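Local coordinates for protein 373aa long hypothetical citrate synthase (Sulfolobus tokodaii, PDB 1VGP) that is of unassigned function but belongs to the citrate synthase family of mainly helical proteins and assembles from two copies of the chain, at residues Leu61-Glu66 and Asp110-Ile115; Leu223-Glu228 and Glu290-Ile295; Leu240-Leu243 and Ile249-Phe252. All coordinates share one frame; numbering follows the deposited sequence.

Interaction 1: residues Leu61-Glu66 and Asp110-Ile115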
# COMPACT_ATOMS: atom_id res chain seq x y z
N LEU A 61 6.81 -20.10 23.68
CA LEU A 61 6.30 -18.79 24.07
C LEU A 61 7.39 -17.94 24.71
O LEU A 61 7.42 -16.71 24.55
CB LEU A 61 5.14 -18.93 25.06
CG LEU A 61 4.56 -17.60 25.57
CD1 LEU A 61 3.93 -16.85 24.41
CD2 LEU A 61 3.54 -17.86 26.65
N ASN A 62 8.28 -18.58 25.45
CA ASN A 62 9.33 -17.86 26.16
C ASN A 62 10.28 -17.25 25.14
O ASN A 62 10.71 -16.11 25.28
CB ASN A 62 10.09 -18.81 27.08
CG ASN A 62 10.20 -18.27 28.49
OD1 ASN A 62 9.21 -17.82 29.08
ND2 ASN A 62 11.41 -18.32 29.06
N TRP A 63 10.59 -18.03 24.10
CA TRP A 63 11.34 -17.52 22.97
C TRP A 63 10.58 -16.38 22.30
O TRP A 63 11.18 -15.39 21.87
CB TRP A 63 11.58 -18.63 21.95
CG TRP A 63 12.10 -18.11 20.65
CD1 TRP A 63 13.38 -17.78 20.35
CD2 TRP A 63 11.33 -17.83 19.48
NE1 TRP A 63 13.47 -17.31 19.06
CE2 TRP A 63 12.21 -17.34 18.50
CE3 TRP A 63 9.97 -17.96 19.15
CZ2 TRP A 63 11.80 -16.96 17.22
CZ3 TRP A 63 9.55 -17.59 17.88
CH2 TRP A 63 10.46 -17.10 16.93
N PHE A 64 9.27 -16.53 22.22
CA PHE A 64 8.46 -15.65 21.39
C PHE A 64 8.33 -14.27 22.01
O PHE A 64 8.55 -13.26 21.35
CB PHE A 64 7.07 -16.24 21.17
CG PHE A 64 6.18 -15.36 20.34
CD1 PHE A 64 6.38 -15.24 18.97
CD2 PHE A 64 5.17 -14.61 20.94
CE1 PHE A 64 5.58 -14.40 18.20
CE2 PHE A 64 4.36 -13.76 20.18
CZ PHE A 64 4.57 -13.66 18.81
N GLN A 65 7.98 -14.22 23.29
CA GLN A 65 7.88 -12.94 23.96
C GLN A 65 9.25 -12.38 24.29
O GLN A 65 9.36 -11.25 24.74
CB GLN A 65 7.03 -13.05 25.22
CG GLN A 65 7.43 -14.16 26.16
CD GLN A 65 6.29 -14.58 27.09
OE1 GLN A 65 6.53 -15.14 28.15
NE2 GLN A 65 5.06 -14.29 26.68
N GLU A 66 10.29 -13.16 24.06
CA GLU A 66 11.64 -12.64 24.19
C GLU A 66 11.95 -11.74 23.00
O GLU A 66 12.43 -10.62 23.16
CB GLU A 66 12.63 -13.82 24.26
CG GLU A 66 14.01 -13.55 23.68
CD GLU A 66 15.12 -14.31 24.41
OE1 GLU A 66 14.87 -15.47 24.84
OE2 GLU A 66 16.23 -13.76 24.55
N ASP A 110 18.52 -11.44 5.31
CA ASP A 110 18.68 -12.88 5.47
C ASP A 110 17.62 -13.35 6.46
O ASP A 110 17.56 -14.53 6.81
CB ASP A 110 20.08 -13.17 6.02
CG ASP A 110 21.15 -13.19 4.93
OD1 ASP A 110 21.33 -12.17 4.24
OD2 ASP A 110 21.81 -14.25 4.78
N GLU A 111 16.79 -12.41 6.89
CA GLU A 111 15.88 -12.63 8.01
C GLU A 111 14.58 -13.27 7.58
O GLU A 111 13.91 -12.77 6.67
CB GLU A 111 15.57 -11.30 8.70
CG GLU A 111 16.45 -11.02 9.88
CD GLU A 111 15.82 -10.05 10.85
OE1 GLU A 111 15.17 -9.09 10.38
OE2 GLU A 111 15.97 -10.26 12.07
N ARG A 112 14.24 -14.37 8.24
CA ARG A 112 12.91 -14.98 8.13
C ARG A 112 11.81 -13.93 8.23
O ARG A 112 11.86 -13.04 9.09
CB ARG A 112 12.72 -16.00 9.25
CG ARG A 112 13.03 -17.43 8.88
CD ARG A 112 12.48 -18.39 9.92
NE ARG A 112 12.84 -18.00 11.28
CZ ARG A 112 12.28 -18.50 12.38
NH1 ARG A 112 12.68 -18.07 13.58
NH2 ARG A 112 11.33 -19.41 12.30
N THR A 113 10.81 -14.04 7.37
CA THR A 113 9.73 -13.08 7.35
C THR A 113 8.90 -13.04 8.64
O THR A 113 8.29 -12.02 8.95
CB THR A 113 8.80 -13.31 6.11
OG1 THR A 113 7.45 -12.98 6.44
CG2 THR A 113 8.88 -14.76 5.63
N ASP A 114 8.88 -14.12 9.42
CA ASP A 114 8.17 -14.10 10.71
C ASP A 114 8.95 -13.35 11.79
O ASP A 114 8.35 -12.64 12.60
CB ASP A 114 7.86 -15.52 11.18
CG ASP A 114 9.11 -16.34 11.44
OD1 ASP A 114 9.98 -16.37 10.56
OD2 ASP A 114 9.21 -16.96 12.53
N ILE A 115 10.26 -13.51 11.81
CA ILE A 115 11.12 -12.74 12.71
C ILE A 115 11.03 -11.25 12.42
O ILE A 115 10.83 -10.45 13.33
CB ILE A 115 12.59 -13.17 12.58
CG1 ILE A 115 12.74 -14.66 12.87
CG2 ILE A 115 13.45 -12.35 13.52
CD1 ILE A 115 12.28 -15.05 14.25
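Trp63 bridges from helix 58-70 to the start of helix 113-135 across backbones that stay apart, the nearest CA atoms, those of Phe64 and Ile115, being 9.5 Å from each other. This is a small surface contact between two helices of the mainly helical citrate synthase fold, burying 87 Å² in total; it involves Arg112, at the N-cap position, and Ile115 in the first turn. On helix 58-70 the indole alone makes the contact. With CG anti to the backbone N (chi1 168°), the ring projects away from its own helix and leads with the benzo end. There Trp63 CZ2 lies 3.6 Å from Ile115 CD1; the methyl comes in at the ring edge, close to the ring plane, and the two side chains cross at about a right angle. Arg112 NH1 approaches the same end obliquely, 3.9 Å from Trp63 CZ2, and the ring and guanidinium planes are 39° apart, so the two groups are not stacked. Asp114 OD2, hydrogen-bonded to the hydroxyl of Tyr52 on helix 43-52, also faces the arginine. A bend at chi3 turns the guanidinium back beside its own helix start, leaving Arg112 NH2 and Asp114 OD2 3.2 Å apart, an electrostatic pair with the oxygen over the guanidinium face.

Interaction 2: residues Leu223-Glu228 and Glu290-Ile295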
# COMPACT_ATOMS: atom_id res chain seq x y z
N LEU A 223 -18.54 6.89 20.32
CA LEU A 223 -18.16 7.75 21.43
C LEU A 223 -18.77 9.14 21.25
O LEU A 223 -19.26 9.74 22.20
CB LEU A 223 -16.64 7.88 21.51
CG LEU A 223 -15.97 7.93 22.90
CD1 LEU A 223 -14.75 8.83 22.80
CD2 LEU A 223 -16.93 8.44 23.95
N LYS A 224 -18.72 9.62 20.01
CA LYS A 224 -19.26 10.93 19.66
C LYS A 224 -20.76 10.96 19.92
O LYS A 224 -21.29 11.92 20.49
CB LYS A 224 -19.00 11.23 18.17
CG LYS A 224 -19.59 12.55 17.69
CD LYS A 224 -19.74 12.59 16.16
CE LYS A 224 -20.97 13.42 15.73
NZ LYS A 224 -22.26 12.65 15.77
N MET A 225 -21.44 9.89 19.52
CA MET A 225 -22.87 9.77 19.76
C MET A 225 -23.21 9.80 21.25
O MET A 225 -24.10 10.54 21.68
CB MET A 225 -23.40 8.49 19.13
CG MET A 225 -24.89 8.27 19.33
SD MET A 225 -25.39 6.64 18.80
CE MET A 225 -24.86 5.67 20.16
N PHE A 226 -22.51 8.99 22.05
CA PHE A 226 -22.73 9.01 23.49
C PHE A 226 -22.53 10.42 24.03
O PHE A 226 -23.22 10.85 24.95
CB PHE A 226 -21.77 8.06 24.21
CG PHE A 226 -21.85 6.64 23.76
CD1 PHE A 226 -23.06 6.09 23.35
CD2 PHE A 226 -20.71 5.84 23.74
CE1 PHE A 226 -23.13 4.76 22.92
CE2 PHE A 226 -20.76 4.52 23.32
CZ PHE A 226 -21.98 3.98 22.91
N LYS A 227 -21.57 11.14 23.46
CA LYS A 227 -21.26 12.47 23.93
C LYS A 227 -22.41 13.44 23.66
O LYS A 227 -22.83 14.16 24.56
CB LYS A 227 -19.97 12.98 23.27
CG LYS A 227 -18.69 12.60 24.04
CD LYS A 227 -17.43 12.73 23.17
CE LYS A 227 -16.16 12.51 23.98
NZ LYS A 227 -16.20 13.23 25.28
N GLU A 228 -22.94 13.43 22.44
CA GLU A 228 -23.96 14.41 22.10
C GLU A 228 -25.34 14.09 22.69
O GLU A 228 -26.10 15.00 23.00
CB GLU A 228 -24.05 14.61 20.59
CG GLU A 228 -24.35 13.40 19.75
CD GLU A 228 -24.20 13.70 18.26
OE1 GLU A 228 -23.11 14.15 17.85
OE2 GLU A 228 -25.18 13.50 17.50
N GLU A 290 -25.50 1.90 27.61
CA GLU A 290 -26.40 0.82 27.96
C GLU A 290 -27.82 1.14 27.52
O GLU A 290 -28.49 0.32 26.90
CB GLU A 290 -26.36 0.55 29.47
CG GLU A 290 -25.66 -0.75 29.80
CD GLU A 290 -25.33 -0.88 31.27
OE1 GLU A 290 -24.49 -1.74 31.62
OE2 GLU A 290 -25.92 -0.11 32.08
N LYS A 291 -28.26 2.35 27.83
CA LYS A 291 -29.55 2.83 27.37
C LYS A 291 -29.71 2.72 25.86
O LYS A 291 -30.76 2.28 25.37
CB LYS A 291 -29.73 4.29 27.80
CG LYS A 291 -30.47 4.44 29.11
CD LYS A 291 -31.97 4.50 28.87
CE LYS A 291 -32.71 4.04 30.11
NZ LYS A 291 -32.11 2.79 30.67
N VAL A 292 -28.68 3.11 25.12
CA VAL A 292 -28.69 2.98 23.66
C VAL A 292 -28.70 1.51 23.24
O VAL A 292 -29.43 1.14 22.32
CB VAL A 292 -27.47 3.68 23.04
CG1 VAL A 292 -27.48 3.51 21.53
CG2 VAL A 292 -27.47 5.14 23.40
N GLU A 293 -27.90 0.68 23.92
CA GLU A 293 -27.86 -0.75 23.63
C GLU A 293 -29.25 -1.34 23.80
O GLU A 293 -29.73 -2.12 22.96
CB GLU A 293 -26.90 -1.46 24.59
CG GLU A 293 -26.75 -2.95 24.32
CD GLU A 293 -26.04 -3.70 25.44
OE1 GLU A 293 -25.51 -3.04 26.35
OE2 GLU A 293 -26.00 -4.95 25.40
N GLU A 294 -29.90 -0.96 24.89
CA GLU A 294 -31.22 -1.48 25.23
C GLU A 294 -32.23 -1.17 24.12
O GLU A 294 -32.81 -2.09 23.53
CB GLU A 294 -31.66 -0.86 26.55
CG GLU A 294 -32.93 -1.44 27.14
CD GLU A 294 -33.07 -1.12 28.62
OE1 GLU A 294 -34.14 -1.42 29.20
OE2 GLU A 294 -32.11 -0.56 29.20
N ILE A 295 -32.43 0.11 23.83
CA ILE A 295 -33.45 0.50 22.85
C ILE A 295 -33.00 0.13 21.45
O ILE A 295 -33.83 -0.20 20.58
CB ILE A 295 -33.74 2.04 22.91
CG1 ILE A 295 -34.90 2.39 21.98
CG2 ILE A 295 -32.49 2.82 22.51
CD1 ILE A 295 -35.51 3.76 22.26
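Val292 meets Met225 and Phe226 in the buried gap between helix 221-228 and helix 281-300, an apolar helix-helix contact within the mainly helical citrate synthase fold. The contact with Met225 is tip to tip: the thioether CE lies 3.7 Å from Val292 CG1 and 4.2 Å from its CG2, so one terminal methyl is set against both branches of the valine. Met225 reaches this far because its chain is extended at chi1 and chi2, with CG anti to the backbone N, and turns only at chi3 (78°). The Phe226 contact is looser. Val292 CG2 stands at the edge of that ring, near its plane, with Phe226 CE1 the closest ring atom, 4.4 Å from Val292 CG2. The helices pack closely, Phe226 CA and Val292 CA being 8.5 Å from each other, and side chains bridge the space.

Farther out, on the exposed side of helix 221-228, Lys224 and Glu228, one turn apart, form a salt bridge, Lys224 NZ to Glu228 OE1 at 2.7 Å, with the lysine arriving from above the carboxylate plane. Tyr238 of helix 235-244 packs on Met225 and is itself held by a hydrogen bond from its OH to Glu228 OE2, while Lys268 and Tyr260 satisfy the buried carboxylate of Glu293. Around Phe226 stand Leu285, Ile288 and Ala289 of helix 281-300, and helix 309-319 adds Ile315 and the edge-to-face ring of Phe311.

Interaction 3: residues Leu240-Leu243 and Ile249-Phe252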
# COMPACT_ATOMS: atom_id res chain seq x y z
N LEU A 240 -34.58 7.38 18.58
CA LEU A 240 -35.83 7.23 17.86
C LEU A 240 -35.92 8.30 16.78
O LEU A 240 -36.45 8.07 15.69
CB LEU A 240 -37.02 7.32 18.82
CG LEU A 240 -37.76 5.99 19.10
CD1 LEU A 240 -36.87 4.78 18.80
CD2 LEU A 240 -38.21 5.97 20.53
N ASN A 241 -35.38 9.47 17.07
CA ASN A 241 -35.32 10.50 16.05
C ASN A 241 -34.43 10.05 14.90
O ASN A 241 -34.73 10.28 13.73
CB ASN A 241 -34.77 11.80 16.62
CG ASN A 241 -34.82 12.93 15.61
OD1 ASN A 241 -33.78 13.38 15.12
ND2 ASN A 241 -36.03 13.36 15.26
N ARG A 242 -33.33 9.40 15.24
CA ARG A 242 -32.37 8.96 14.24
C ARG A 242 -33.03 7.93 13.32
O ARG A 242 -32.89 7.98 12.10
CB ARG A 242 -31.16 8.37 14.96
CG ARG A 242 -29.86 8.46 14.21
CD ARG A 242 -28.77 9.09 15.05
NE ARG A 242 -28.00 9.99 14.22
CZ ARG A 242 -27.14 9.59 13.30
NH1 ARG A 242 -26.80 10.39 12.30
NH2 ARG A 242 -26.61 8.38 13.39
N LEU A 243 -33.77 7.00 13.92
CA LEU A 243 -34.34 5.88 13.18
C LEU A 243 -35.46 6.33 12.25
O LEU A 243 -35.65 5.77 11.17
CB LEU A 243 -34.89 4.82 14.14
CG LEU A 243 -33.84 4.11 15.00
CD1 LEU A 243 -34.53 3.26 16.05
CD2 LEU A 243 -32.95 3.26 14.11
N ILE A 249 -27.28 3.82 13.44
CA ILE A 249 -26.92 3.89 14.86
C ILE A 249 -25.50 3.40 15.03
O ILE A 249 -25.22 2.22 14.85
CB ILE A 249 -27.84 3.01 15.73
CG1 ILE A 249 -29.30 3.46 15.58
CG2 ILE A 249 -27.40 3.08 17.18
CD1 ILE A 249 -29.58 4.89 16.07
N MET A 250 -24.60 4.32 15.37
CA MET A 250 -23.17 4.01 15.47
C MET A 250 -22.92 2.86 16.42
O MET A 250 -23.49 2.80 17.51
CB MET A 250 -22.40 5.25 15.95
CG MET A 250 -22.79 6.53 15.23
SD MET A 250 -22.58 6.38 13.45
CE MET A 250 -22.30 8.11 13.03
N GLY A 251 -22.06 1.94 15.99
CA GLY A 251 -21.73 0.79 16.81
C GLY A 251 -22.75 -0.33 16.69
O GLY A 251 -22.74 -1.29 17.47
N PHE A 252 -23.64 -0.22 15.71
CA PHE A 252 -24.59 -1.29 15.45
C PHE A 252 -24.42 -1.83 14.04
O PHE A 252 -23.81 -1.18 13.19
CB PHE A 252 -26.01 -0.79 15.63
CG PHE A 252 -26.55 -0.98 17.01
CD1 PHE A 252 -27.51 -1.95 17.27
CD2 PHE A 252 -26.11 -0.17 18.06
CE1 PHE A 252 -28.03 -2.11 18.56
CE2 PHE A 252 -26.63 -0.32 19.36
CZ PHE A 252 -27.59 -1.29 19.61
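Ile249 lies against two consecutive residues of helix 235-244, Arg242 and Leu243, a few residues after the chain leaves that helix and turns back in a type II beta turn, Ile249 to Phe252. The contact is thus a short-range return of a loop onto the helix before it, within the helical citrate synthase fold. Ile249 reaches the helix through its longer branch, CG1 and CD1, with CG1 anti to the carbonyl carbon (chi1 -60°). Past Arg242 it runs alongside but in the opposite direction, so that Ile249 CD1 touches the aliphatic root of the arginine, 4.0 Å from both CB and CG of Arg242. Leu243, by contrast, crosses it at about a right angle and offers one methyl, Leu243 CD2 lying 3.9 Å from Ile249 CG1. The isoleucine is buried, and Leu300 of helix 281-300 packs against both it and Leu243.

Bends at chi2 and chi3 carry the rest of the Arg242 chain beyond the isoleucine toward Met250. There the guanidinium meets the thioether methyl obliquely and rather loosely, Arg242 NH2 to Met250 CE at 4.3 Å. Met250 also rests on Glu221 and Ala222 of helix 221-228, so its side chain lies between two helices. The turn itself is shaped by Gly251, whose positive phi of 83° is the one expected at the third position of a type II turn. The turn closes through a weak backbone hydrogen bond, Phe252 N to Ile249 O at 3.0 Å, and the carbonyl oxygen of Met250 lies in the plane of the Phe252 ring, at its edge.

Interactions 2 and 3 are neighbours, their centres about 9 Å apart, and interaction 3 falls entirely between the two segments of interaction 2 in the chain. They touch at several points: Ile295 CD1 packs 3.9 Å from Leu240 CD1, Met225 CE lies 4.1 Å from Met250 O, and Phe252 CZ approaches the backbone oxygen of Val292 to 4.1 Å. Phe311 serves both, meeting the rings of Phe226 and Phe252. Interaction 1 stands apart on the opposite side of the chain's centre, with centres about 42 Å from interaction 2 and 45 Å from interaction 3, and nearest atoms about 30 Å away in each case.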